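Local coordinates for protein of unknown function (Shewanella baltica, PDB 2Q9R) that is of unknown function but is an all-helical member of the DUF416 family that holds benzoic acid in a pocket completed by a second subunit, at residues Ser126-Tyr131 with Val192-Ile197; Gly7-Leu12 with Ile120-Ser125; Thr25-Arg30 with Glu160-Leu165; Asp79-Pro84 with Ala98-Ser103. All coordinates share one frame; numbering follows the deposited sequence. Where two conformers were deposited one is given.

In the fold
All four contacts tie together an all-helical chain without strands. Contacts 1 and 3 are buried; contacts 2 and 4 are partly exposed. Helix 120-136 serves both contact 1 and contact 2, and Asn194 of contact 1 bonds to the backbone O of Ser124 in contact 2. Contacts 2 and 3 meet through the Ser121 to Gln162 hydrogen bond, while Cys28 of contact 3 packs on Ala101 and Ile102 of contact 4. Across the segments contact 3 is leucine packing with an arginine at one end, contact 2 rings around a serine, contact 4 a threonine against valines. Contact 1 alone reaches the benzoic acid pocket and the subunit interface.

Contact 1 of 4, residues Ser126-Tyr131 with Val192-Ile197; sequences STVANY and VSNIGI. With BEZ (benzoic acid), chain E.
Ile195 lies against Val128 and Tyr131, at the point where a type I beta turn, Ser193 to Gly196, is pressed onto helix 120-136. Ser193 OG accepts from the backbone N of Ile195, an ST turn, and also from the N of Ile197. Ile195 carries most of the packing and sends its two branches to different places. CG2, anti to its own carbonyl carbon, rests 3.7 Å from Val128 CA and also meets Tyr131 CB. The other branch passes obliquely by the tyrosine, its CD1 3.9 Å from Tyr131 CD1 and 3.8 Å from C6 of the benzoic acid. Ile195 CB covers one face of the Tyr131 ring, whereas the carboxyl O1 of benzoic acid lies at the ring edge, near its plane. Ile197 adds CG1 to the wall of this pocket, and His152 and Ser136 of the second subunit hydrogen-bond to the ligand. At the other end Asn194 crosses Thr127 at about a right angle, the amide bonding to Asn34 through OD1. Thr127 OG1 bonds to Asp97. Between the two side chains one water donates to Thr127 OG1 at 2.7 Å and accepts from Asn194 ND2 at 3.0 Å.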
loop_
_atom_site.group_PDB
_atom_site.type_symbol
_atom_site.label_atom_id
_atom_site.label_comp_id
_atom_site.label_asym_id
_atom_site.label_seq_id
_atom_site.Cartn_x
_atom_site.Cartn_y
_atom_site.Cartn_z
ATOM N N SER A 126 5.005 1.473 13.838
ATOM C CA SER A 126 6.406 1.566 13.434
ATOM C C SER A 126 6.754 0.623 12.300
ATOM O O SER A 126 7.581 0.948 11.457
ATOM C CB SER A 126 7.307 1.255 14.617
ATOM O OG SER A 126 7.000 2.164 15.652
ATOM N N THR A 127 6.162 -0.569 12.309
ATOM C CA THR A 127 6.383 -1.509 11.229
ATOM C C THR A 127 6.038 -0.844 9.902
ATOM O O THR A 127 6.781 -0.930 8.905
ATOM C CB THR A 127 5.572 -2.835 11.436
ATOM O OG1 THR A 127 5.995 -3.433 12.661
ATOM C CG2 THR A 127 5.835 -3.803 10.328
ATOM N N VAL A 128 4.924 -0.143 9.904
ATOM C CA VAL A 128 4.469 0.564 8.673
ATOM C C VAL A 128 5.399 1.737 8.286
ATOM O O VAL A 128 5.778 1.886 7.119
ATOM C CB VAL A 128 3.046 1.061 8.819
ATOM C CG1 VAL A 128 2.609 1.767 7.488
ATOM C CG2 VAL A 128 2.147 -0.115 9.163
ATOM N N ALA A 129 5.788 2.558 9.253
ATOM C CA ALA A 129 6.740 3.639 8.944
ATOM C C ALA A 129 8.069 3.094 8.424
ATOM O O ALA A 129 8.657 3.688 7.540
ATOM C CB ALA A 129 6.967 4.500 10.150
ATOM N N ASN A 130 8.546 1.978 8.982
ATOM C CA ASN A 130 9.863 1.439 8.633
ATOM C C ASN A 130 9.852 0.905 7.219
ATOM O O ASN A 130 10.815 1.089 6.470
ATOM C CB ASN A 130 10.294 0.316 9.576
ATOM C CG ASN A 130 10.679 0.803 10.933
ATOM O OD1 ASN A 130 11.000 1.980 11.133
ATOM N ND2 ASN A 130 10.636 -0.096 11.896
ATOM N N TYR A 131 8.730 0.290 6.857
ATOM C CA TYR A 131 8.472 -0.179 5.499
ATOM C C TYR A 131 8.550 0.965 4.506
ATOM O O TYR A 131 9.278 0.876 3.529
ATOM C CB TYR A 131 7.105 -0.868 5.417
ATOM C CG TYR A 131 6.775 -1.412 4.047
ATOM C CD1 TYR A 131 7.370 -2.566 3.595
ATOM C CD2 TYR A 131 5.870 -0.771 3.204
ATOM C CE1 TYR A 131 7.093 -3.062 2.350
ATOM C CE2 TYR A 131 5.577 -1.273 1.937
ATOM C CZ TYR A 131 6.194 -2.432 1.536
ATOM O OH TYR A 131 5.969 -2.995 0.318
ATOM N N VAL A 192 -5.412 -8.973 5.396
ATOM C CA VAL A 192 -4.387 -8.048 4.886
ATOM C C VAL A 192 -3.638 -7.461 6.101
ATOM O O VAL A 192 -4.280 -6.995 7.038
ATOM C CB VAL A 192 -4.985 -6.962 4.022
ATOM C CG1 VAL A 192 -3.916 -6.068 3.449
ATOM C CG2 VAL A 192 -5.826 -7.603 2.899
ATOM N N SER A 193 -2.293 -7.504 6.066
ATOM C CA SER A 193 -1.466 -7.070 7.203
ATOM C C SER A 193 -1.394 -5.565 7.255
ATOM O O SER A 193 -1.841 -4.885 6.343
ATOM C CB SER A 193 -0.043 -7.622 7.119
ATOM O OG SER A 193 0.817 -6.864 6.256
ATOM N N ASN A 194 -0.731 -5.060 8.277
ATOM C CA ASN A 194 -0.509 -3.609 8.438
ATOM C C ASN A 194 0.357 -3.029 7.399
ATOM O O ASN A 194 0.373 -1.810 7.246
ATOM C CB ASN A 194 0.085 -3.303 9.831
ATOM C CG ASN A 194 1.289 -4.142 10.158
ATOM O OD1 ASN A 194 1.469 -5.231 9.589
ATOM N ND2 ASN A 194 2.065 -3.715 11.133
ATOM N N ILE A 195 1.068 -3.877 6.655
ATOM C CA ILE A 195 1.864 -3.397 5.519
ATOM C C ILE A 195 1.370 -3.964 4.172
ATOM O O ILE A 195 2.110 -3.969 3.158
ATOM C CB ILE A 195 3.389 -3.536 5.719
ATOM C CG1 ILE A 195 3.823 -4.970 6.034
ATOM C CG2 ILE A 195 3.892 -2.592 6.790
ATOM C CD1 ILE A 195 5.322 -5.185 5.675
ATOM N N GLY A 196 0.123 -4.428 4.170
ATOM C CA GLY A 196 -0.577 -4.792 2.948
ATOM C C GLY A 196 -0.349 -6.209 2.433
ATOM O O GLY A 196 -0.664 -6.527 1.302
ATOM N N ILE A 197 0.212 -7.059 3.269
ATOM C CA ILE A 197 0.495 -8.441 2.894
ATOM C C ILE A 197 -0.705 -9.346 3.067
ATOM O O ILE A 197 -1.391 -9.379 4.124
ATOM C CB ILE A 197 1.698 -9.003 3.703
ATOM C CG1 ILE A 197 2.938 -8.130 3.428
ATOM C CG2 ILE A 197 1.895 -10.464 3.336
ATOM C CD1 ILE A 197 3.322 -8.071 1.931
HETATM C C BEZ E . 8.292 -7.625 1.625
HETATM O O1 BEZ E . 7.482 -6.823 1.059
HETATM O O2 BEZ E . 9.512 -7.713 1.287
HETATM C C1 BEZ E . 7.793 -8.511 2.714
HETATM C C2 BEZ E . 8.260 -9.843 2.816
HETATM C C3 BEZ E . 7.765 -10.644 3.843
HETATM C C4 BEZ E . 6.842 -10.130 4.750
HETATM C C5 BEZ E . 6.389 -8.815 4.636
HETATM C C6 BEZ E . 6.875 -7.982 3.612
HETATM O O HOH W 1 3.950 -5.099 12.945
HETATM O O HOH W 2 2.717 -3.956 0.534
#

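Contact 2 of 4, residues Gly7-Leu12 with Ile120-Ser125; sequences GFFKRL and ISKLSS
Ser121 meets Phe8, Phe9 and Leu12, where the N-terminal helix 8-14 lies over the start of helix 120-136 in this all-helical fold. The short segments run at 138° to one another, their axes 12.5 Å apart, a spacing bridged by side chains. The aromatic contacts gather round the serine hydroxyl: Ser121 OG is 3.5 Å from Phe8 CE2, at the ring edge and near its plane, and also lies near CE1 and CZ of Phe9. Phe8 in turn sets CD2 over the centre of the Phe9 ring, 3.9 Å above its plane, so the edge of Phe8 packs on the face of Phe9 within the same helix. The hydrogen bonding of Ser121 OG is with Gln162 of helix 153-170, and this ties the hydroxyl down among the rings. Aliphatic packing comes from Leu12, whose CD2 lies 3.7 Å from Ser121 CB, and from the extended chain of Lys122. Its charge adds little, since Lys122 NZ is 5.5 Å from the Phe9 ring centroid, at most a weak cation-pi attraction. The lysine touches the ring with its methylenes, Lys122 CG lying 3.8 Å and Lys122 CE 3.9 Å from Phe9 CZ.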
loop_
_atom_site.group_PDB
_atom_site.type_symbol
_atom_site.label_atom_id
_atom_site.label_comp_id
_atom_site.label_asym_id
_atom_site.label_seq_id
_atom_site.Cartn_x
_atom_site.Cartn_y
_atom_site.Cartn_z
ATOM N N GLY A 7 -6.776 12.863 22.723
ATOM C CA GLY A 7 -5.749 12.263 21.888
ATOM C C GLY A 7 -5.892 10.753 21.849
ATOM O O GLY A 7 -6.398 10.133 22.778
ATOM N N PHE A 8 -5.442 10.174 20.748
ATOM C CA PHE A 8 -5.449 8.737 20.580
ATOM C C PHE A 8 -4.836 8.004 21.776
ATOM O O PHE A 8 -5.445 7.051 22.298
ATOM C CB PHE A 8 -4.725 8.382 19.291
ATOM C CG PHE A 8 -4.644 6.917 19.045
ATOM C CD1 PHE A 8 -5.691 6.249 18.448
ATOM C CD2 PHE A 8 -3.517 6.216 19.409
ATOM C CE1 PHE A 8 -5.616 4.872 18.222
ATOM C CE2 PHE A 8 -3.431 4.856 19.208
ATOM C CZ PHE A 8 -4.473 4.183 18.606
ATOM N N PHE A 9 -3.667 8.429 22.244
ATOM C CA PHE A 9 -3.017 7.667 23.318
ATOM C C PHE A 9 -3.620 7.904 24.656
ATOM O O PHE A 9 -3.574 7.011 25.504
ATOM C CB PHE A 9 -1.497 7.877 23.392
ATOM C CG PHE A 9 -0.747 7.110 22.348
ATOM C CD1 PHE A 9 -0.570 5.731 22.479
ATOM C CD2 PHE A 9 -0.259 7.753 21.213
ATOM C CE1 PHE A 9 0.114 5.006 21.512
ATOM C CE2 PHE A 9 0.439 7.045 20.239
ATOM C CZ PHE A 9 0.608 5.660 20.374
ATOM N N LYS A 10 -4.170 9.096 24.888
ATOM C CA LYS A 10 -4.870 9.300 26.155
ATOM C C LYS A 10 -6.084 8.336 26.206
ATOM O O LYS A 10 -6.439 7.835 27.273
ATOM C CB LYS A 10 -5.252 10.778 26.380
ATOM N N ARG A 11 -6.695 8.079 25.045
ATOM C CA ARG A 11 -7.919 7.275 24.944
ATOM C C ARG A 11 -7.579 5.795 25.076
ATOM O O ARG A 11 -8.257 5.003 25.776
ATOM C CB ARG A 11 -8.598 7.498 23.584
ATOM C CG ARG A 11 -9.360 8.806 23.414
ATOM C CD ARG A 11 -10.349 8.703 22.254
ATOM N NE ARG A 11 -9.693 8.776 20.966
ATOM C CZ ARG A 11 -10.033 8.105 19.864
ATOM N NH1 ARG A 11 -11.007 7.231 19.842
ATOM N NH2 ARG A 11 -9.336 8.287 18.749
ATOM N N LEU A 12 -6.463 5.436 24.472
ATOM C CA LEU A 12 -5.959 4.080 24.566
ATOM C C LEU A 12 -5.594 3.760 26.008
ATOM O O LEU A 12 -5.941 2.688 26.542
ATOM C CB LEU A 12 -4.765 3.944 23.614
ATOM C CG LEU A 12 -4.209 2.592 23.267
ATOM C CD1 LEU A 12 -5.317 1.660 22.803
ATOM C CD2 LEU A 12 -3.146 2.774 22.205
ATOM N N ILE A 120 1.791 -2.001 21.977
ATOM C CA ILE A 120 1.575 -2.783 20.776
ATOM C C ILE A 120 1.084 -1.870 19.693
ATOM O O ILE A 120 1.310 -2.149 18.482
ATOM C CB ILE A 120 0.558 -3.968 20.984
ATOM C CG1 ILE A 120 1.122 -5.038 21.955
ATOM C CG2 ILE A 120 0.162 -4.580 19.669
ATOM C CD1 ILE A 120 2.581 -5.403 21.781
ATOM N N SER A 121 0.426 -0.750 20.077
ATOM C CA SER A 121 0.019 0.270 19.059
ATOM C C SER A 121 1.199 0.849 18.265
ATOM O O SER A 121 1.138 0.989 17.037
ATOM C CB SER A 121 -0.755 1.447 19.677
ATOM O OG SER A 121 -0.963 2.492 18.694
ATOM N N LYS A 122 2.231 1.250 18.989
ATOM C CA LYS A 122 3.449 1.785 18.409
ATOM C C LYS A 122 4.225 0.751 17.599
ATOM O O LYS A 122 4.835 1.052 16.572
ATOM C CB LYS A 122 4.335 2.305 19.529
ATOM C CG LYS A 122 3.765 3.566 20.218
ATOM C CD LYS A 122 4.674 4.046 21.364
ATOM C CE LYS A 122 4.205 5.393 21.980
ATOM N NZ LYS A 122 5.105 5.836 23.108
ATOM N N LEU A 123 4.219 -0.492 18.054
ATOM C CA LEU A 123 4.907 -1.528 17.330
ATOM C C LEU A 123 4.269 -1.661 15.956
ATOM O O LEU A 123 4.952 -1.661 14.923
ATOM C CB LEU A 123 4.865 -2.813 18.136
ATOM C CG LEU A 123 5.626 -3.996 17.562
ATOM C CD1 LEU A 123 6.007 -4.988 18.674
ATOM C CD2 LEU A 123 4.764 -4.653 16.488
ATOM N N SER A 124 2.936 -1.669 15.936
ATOM C CA SER A 124 2.208 -1.830 14.686
ATOM C C SER A 124 2.478 -0.682 13.759
ATOM O O SER A 124 2.752 -0.925 12.585
ATOM C CB SER A 124 0.698 -1.957 14.920
ATOM O OG SER A 124 0.019 -2.228 13.696
ATOM N N SER A 125 2.404 0.557 14.273
ATOM C CA SER A 125 2.608 1.689 13.431
ATOM C C SER A 125 4.066 1.836 12.987
ATOM O O SER A 125 4.342 2.282 11.863
ATOM C CB SER A 125 2.017 2.974 14.029
ATOM O OG SER A 125 2.566 3.236 15.284
#

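Contact 3 of 4, residues Thr25-Arg30 with Glu160-Leu165; sequences TALCQR and ELQNSL
Leu27 and Ala26 pack against Leu161, Gln162 and Leu165, where helices 17-42 and 153-170 run roughly antiparallel, the short segments at 148° with axes 11.5 Å apart. The tight part is apolar. Leu27 CD2 touches two leucines at once, 3.8 Å from both Leu161 CD1 and Leu165 CD2. The Leu27 and Leu161 side chains slide past each other in opposite directions. Leu165 CD2 meets Ala26 CB as well as Leu27 CD2, and Leu165 CD1 also lies 3.9 Å from Ala26 CB. The other methyl of Leu27, CD1, faces the amide of Gln162, whose chain bends at CD (chi2 -149°) and crosses the leucine at about a right angle. That amide is held from beyond the pair, OE1 by Ser121 and NE2 by Glu158, so its polar atoms are bonded even though they lie beside a methyl. The end at Leu161, which is partly exposed, faces solvent more and is mixed in character, yet it is no less close. Arg30 and Leu161 reach toward each other tip to tip, with Arg30 NE 3.6 Å from Leu161 CG, and Leu161 CD1 sits 3.5 Å above one face of the Arg30 guanidinium, offset toward its rim. The charge of Arg30 is answered by a salt bridge from NH1 to Glu158. An alanine in place of Arg30 would probably leave Glu158 without this mate and open a gap over Leu161. Around the pair, helix 120-136 touches Leu27, Arg30 and Gln162, helix 177-190 meets Arg30 and Leu165, and helix 92-111 packs against Cys28 of the 25-30 segment.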
loop_
_atom_site.group_PDB
_atom_site.type_symbol
_atom_site.label_atom_id
_atom_site.label_comp_id
_atom_site.label_asym_id
_atom_site.label_seq_id
_atom_site.Cartn_x
_atom_site.Cartn_y
_atom_site.Cartn_z
ATOM N N THR A 25 -4.637 -7.633 20.886
ATOM C CA THR A 25 -4.832 -8.946 20.255
ATOM C C THR A 25 -5.219 -8.784 18.794
ATOM O O THR A 25 -4.628 -9.432 17.947
ATOM C CB THR A 25 -5.868 -9.762 20.995
ATOM O OG1 THR A 25 -5.403 -9.873 22.350
ATOM C CG2 THR A 25 -6.047 -11.203 20.408
ATOM N N ALA A 26 -6.201 -7.915 18.535
ATOM C CA ALA A 26 -6.654 -7.627 17.165
ATOM C C ALA A 26 -5.483 -7.124 16.271
ATOM O O ALA A 26 -5.324 -7.544 15.111
ATOM C CB ALA A 26 -7.807 -6.591 17.208
ATOM N N LEU A 27 -4.697 -6.179 16.778
ATOM C CA LEU A 27 -3.496 -5.744 16.071
ATOM C C LEU A 27 -2.484 -6.880 15.833
ATOM O O LEU A 27 -1.848 -6.924 14.812
ATOM C CB LEU A 27 -2.809 -4.557 16.791
ATOM C CG LEU A 27 -3.527 -3.207 16.761
ATOM C CD1 LEU A 27 -2.606 -2.116 17.289
ATOM C CD2 LEU A 27 -4.125 -2.849 15.325
ATOM N N CYS A 28 -2.319 -7.797 16.758
ATOM C CA CYS A 28 -1.323 -8.848 16.575
ATOM C C CYS A 28 -1.786 -9.819 15.527
ATOM O O CYS A 28 -0.989 -10.314 14.775
ATOM C CB CYS A 28 -1.055 -9.606 17.859
ATOM S SG CYS A 28 -0.077 -8.705 19.046
ATOM N N GLN A 29 -3.089 -10.105 15.516
ATOM C CA GLN A 29 -3.661 -10.978 14.533
ATOM C C GLN A 29 -3.416 -10.408 13.135
ATOM O O GLN A 29 -3.090 -11.132 12.248
ATOM C CB GLN A 29 -5.156 -11.181 14.756
ATOM C CG GLN A 29 -5.821 -12.031 13.702
ATOM C CD GLN A 29 -5.425 -13.472 13.799
ATOM O OE1 GLN A 29 -5.503 -14.020 14.857
ATOM N NE2 GLN A 29 -4.973 -14.083 12.713
ATOM N N ARG A 30 -3.591 -9.111 12.976
ATOM C CA ARG A 30 -3.451 -8.453 11.696
ATOM C C ARG A 30 -2.036 -8.539 11.080
ATOM O O ARG A 30 -1.888 -8.551 9.868
ATOM C CB ARG A 30 -3.919 -6.991 11.888
ATOM C CG ARG A 30 -3.877 -6.119 10.686
ATOM C CD ARG A 30 -4.759 -4.893 10.915
ATOM N NE ARG A 30 -4.495 -3.827 9.982
ATOM C CZ ARG A 30 -3.676 -2.792 10.198
ATOM N NH1 ARG A 30 -3.000 -2.654 11.335
ATOM N NH2 ARG A 30 -3.533 -1.882 9.261
ATOM N N GLU A 160 -6.265 4.876 10.326
ATOM C CA GLU A 160 -7.710 4.672 10.262
ATOM C C GLU A 160 -8.156 3.364 10.924
ATOM O O GLU A 160 -9.112 3.349 11.697
ATOM C CB GLU A 160 -8.194 4.772 8.796
ATOM C CG GLU A 160 -8.180 6.228 8.288
ATOM C CD GLU A 160 -8.426 6.383 6.762
ATOM O OE1 GLU A 160 -8.836 5.381 6.116
ATOM O OE2 GLU A 160 -8.191 7.504 6.235
ATOM N N LEU A 161 -7.447 2.272 10.664
ATOM C CA LEU A 161 -7.780 1.015 11.312
ATOM C C LEU A 161 -7.572 1.086 12.839
ATOM O O LEU A 161 -8.445 0.689 13.596
ATOM C CB LEU A 161 -6.988 -0.133 10.667
ATOM C CG LEU A 161 -7.157 -1.607 11.110
ATOM C CD1 LEU A 161 -6.532 -1.889 12.499
ATOM C CD2 LEU A 161 -8.600 -2.031 11.056
ATOM N N GLN A 162 -6.446 1.607 13.307
ATOM C CA GLN A 162 -6.247 1.723 14.760
ATOM C C GLN A 162 -7.307 2.624 15.424
ATOM O O GLN A 162 -7.767 2.324 16.516
ATOM C CB GLN A 162 -4.842 2.237 15.106
ATOM C CG GLN A 162 -3.719 1.244 14.851
ATOM C CD GLN A 162 -2.581 1.413 15.800
ATOM O OE1 GLN A 162 -2.789 1.750 16.972
ATOM N NE2 GLN A 162 -1.342 1.183 15.307
ATOM N N ASN A 163 -7.702 3.712 14.760
ATOM C CA ASN A 163 -8.758 4.559 15.310
ATOM C C ASN A 163 -10.120 3.898 15.363
ATOM O O ASN A 163 -10.841 4.009 16.358
ATOM C CB ASN A 163 -8.833 5.903 14.555
ATOM C CG ASN A 163 -7.894 6.915 15.157
ATOM O OD1 ASN A 163 -8.254 7.597 16.109
ATOM N ND2 ASN A 163 -6.660 6.965 14.658
ATOM N N SER A 164 -10.477 3.258 14.265
ATOM C CA SER A 164 -11.750 2.551 14.166
ATOM C C SER A 164 -11.844 1.408 15.174
ATOM O O SER A 164 -12.882 1.184 15.773
ATOM C CB SER A 164 -11.923 2.007 12.759
ATOM O OG SER A 164 -12.254 3.059 11.879
ATOM N N LEU A 165 -10.757 0.683 15.337
ATOM C CA LEU A 165 -10.675 -0.364 16.345
ATOM C C LEU A 165 -10.848 0.222 17.754
ATOM O O LEU A 165 -11.547 -0.342 18.603
ATOM C CB LEU A 165 -9.316 -1.062 16.242
ATOM C CG LEU A 165 -9.016 -2.232 17.159
ATOM C CD1 LEU A 165 -10.030 -3.403 16.948
ATOM C CD2 LEU A 165 -7.553 -2.688 16.910
#

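Contact 4 of 4, residues Asp79-Pro84 with Ala98-Ser103; sequences DNTPEP and AVVAIS
Thr81 OG1 is gripped by two groups, accepting a hydrogen bond from a water at 2.9 Å and bonding to the backbone O of Leu77, while lying against the methyls of Val99. It belongs to the loop that leaves helix 70-79 and comes down on helix 92-111 within this all-helical fold, Asn80 being the first residue to leave helical geometry. Thr81 is the centre of the contact. Its OG1, beside the backbone N and anti to the carbonyl carbon (chi1 -56°), is close to both branches of Val99, 3.4 Å from CG2 and 3.6 Å from CG1, so the isopropyl group of Val99 packs against a hydroxyl that has polar partners of its own. The methyl, Thr81 CG2, also meets Val99, 3.8 Å from CG1, and reaches on to Val100 CG2 at 4.0 Å. The Thr81 and Val100 side chains cross at about a right angle. Val99 holds CG1 in the crowded position between its backbone N and carbonyl carbon, and there it also meets the loop's next residue, with Pro82 CD 4.3 Å away. A valine in place of Thr81 has no hydroxyl, and would probably leave the backbone O of Leu77 without this partner and the water held from the helix side alone within the contact. Around the contact, Val99 also packs on Leu50 and Leu77, and Pro82 on Phe38 of helix 17-42, while Asn80 O bonds to Tyr35 OH. The water joins the two segments, lying 2.7 Å from Ser103 OG, one helical turn beyond Val99.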
loop_
_atom_site.group_PDB
_atom_site.type_symbol
_atom_site.label_atom_id
_atom_site.label_comp_id
_atom_site.label_asym_id
_atom_site.label_seq_id
_atom_site.Cartn_x
_atom_site.Cartn_y
_atom_site.Cartn_z
ATOM N N ASP A 79 12.094 -19.124 19.869
ATOM C CA ASP A 79 12.752 -20.072 18.961
ATOM C C ASP A 79 12.416 -19.789 17.510
ATOM O O ASP A 79 13.201 -20.066 16.616
ATOM C CB ASP A 79 12.361 -21.522 19.297
ATOM C CG ASP A 79 12.935 -22.004 20.641
ATOM O OD1 ASP A 79 13.901 -21.389 21.145
ATOM O OD2 ASP A 79 12.404 -22.989 21.198
ATOM N N ASN A 80 11.242 -19.230 17.280
ATOM C CA ASN A 80 10.799 -18.886 15.933
ATOM C C ASN A 80 10.940 -17.404 15.540
ATOM O O ASN A 80 10.309 -16.938 14.570
ATOM C CB ASN A 80 9.342 -19.336 15.783
ATOM C CG ASN A 80 9.228 -20.823 15.632
ATOM O OD1 ASN A 80 9.356 -21.336 14.538
ATOM N ND2 ASN A 80 9.035 -21.526 16.744
ATOM N N THR A 81 11.735 -16.667 16.303
ATOM C CA THR A 81 11.953 -15.264 16.020
ATOM C C THR A 81 13.263 -15.195 15.231
ATOM O O THR A 81 14.306 -15.628 15.728
ATOM C CB THR A 81 12.061 -14.443 17.281
ATOM O OG1 THR A 81 10.881 -14.626 18.079
ATOM C CG2 THR A 81 12.234 -12.913 16.922
ATOM N N PRO A 82 13.209 -14.684 13.994
ATOM C CA PRO A 82 14.449 -14.648 13.221
ATOM C C PRO A 82 15.433 -13.510 13.632
ATOM O O PRO A 82 15.058 -12.511 14.295
ATOM C CB PRO A 82 13.953 -14.454 11.782
ATOM C CG PRO A 82 12.704 -13.630 11.949
ATOM C CD PRO A 82 12.072 -14.125 13.242
ATOM N N GLU A 83 16.681 -13.708 13.227
ATOM C CA GLU A 83 17.752 -12.753 13.428
ATOM C C GLU A 83 17.984 -12.031 12.138
ATOM O O GLU A 83 18.279 -12.671 11.142
ATOM C CB GLU A 83 19.045 -13.464 13.787
ATOM C CG GLU A 83 19.087 -14.040 15.190
ATOM C CD GLU A 83 19.164 -12.979 16.286
ATOM O OE1 GLU A 83 19.421 -11.783 16.002
ATOM O OE2 GLU A 83 18.944 -13.358 17.453
ATOM N N PRO A 84 17.902 -10.694 12.150
ATOM C CA PRO A 84 18.131 -9.950 10.915
ATOM C C PRO A 84 19.502 -10.156 10.296
ATOM O O PRO A 84 19.624 -10.101 9.082
ATOM C CB PRO A 84 17.898 -8.490 11.307
ATOM C CG PRO A 84 17.706 -8.443 12.757
ATOM C CD PRO A 84 17.552 -9.830 13.285
ATOM N N ALA A 98 6.136 -9.076 14.101
ATOM C CA ALA A 98 4.918 -9.877 14.290
ATOM C C ALA A 98 5.053 -10.833 15.455
ATOM O O ALA A 98 4.188 -10.879 16.320
ATOM C CB ALA A 98 4.574 -10.668 13.049
ATOM N N VAL A 99 6.139 -11.596 15.470
ATOM C CA VAL A 99 6.337 -12.579 16.570
ATOM C C VAL A 99 6.662 -11.825 17.868
ATOM O O VAL A 99 6.121 -12.164 18.959
ATOM C CB VAL A 99 7.348 -13.745 16.158
ATOM C CG1 VAL A 99 8.671 -13.201 15.671
ATOM C CG2 VAL A 99 7.555 -14.755 17.297
ATOM N N VAL A 100 7.432 -10.737 17.772
ATOM C CA VAL A 100 7.805 -9.992 18.987
ATOM C C VAL A 100 6.578 -9.297 19.641
ATOM O O VAL A 100 6.457 -9.229 20.884
ATOM C CB VAL A 100 8.967 -8.983 18.722
ATOM C CG1 VAL A 100 9.075 -7.962 19.837
ATOM C CG2 VAL A 100 10.325 -9.722 18.492
ATOM N N ALA A 101 5.663 -8.815 18.823
ATOM C CA ALA A 101 4.358 -8.300 19.325
ATOM C C ALA A 101 3.566 -9.328 20.133
ATOM O O ALA A 101 3.030 -9.034 21.182
ATOM C CB ALA A 101 3.508 -7.802 18.150
ATOM N N ILE A 102 3.464 -10.535 19.595
ATOM C CA ILE A 102 2.734 -11.589 20.258
ATOM C C ILE A 102 3.441 -11.926 21.556
ATOM O O ILE A 102 2.781 -12.046 22.608
ATOM C CB ILE A 102 2.568 -12.839 19.349
ATOM C CG1 ILE A 102 1.707 -12.460 18.135
ATOM C CG2 ILE A 102 1.930 -13.963 20.142
ATOM C CD1 ILE A 102 1.790 -13.432 16.934
ATOM N N SER A 103 4.767 -12.024 21.512
ATOM C CA SER A 103 5.526 -12.308 22.723
ATOM C C SER A 103 5.325 -11.223 23.779
ATOM O O SER A 103 5.135 -11.529 24.942
ATOM C CB SER A 103 7.018 -12.441 22.432
ATOM O OG SER A 103 7.288 -13.464 21.493
HETATM O O HOH W 3 9.645 -13.062 20.136
#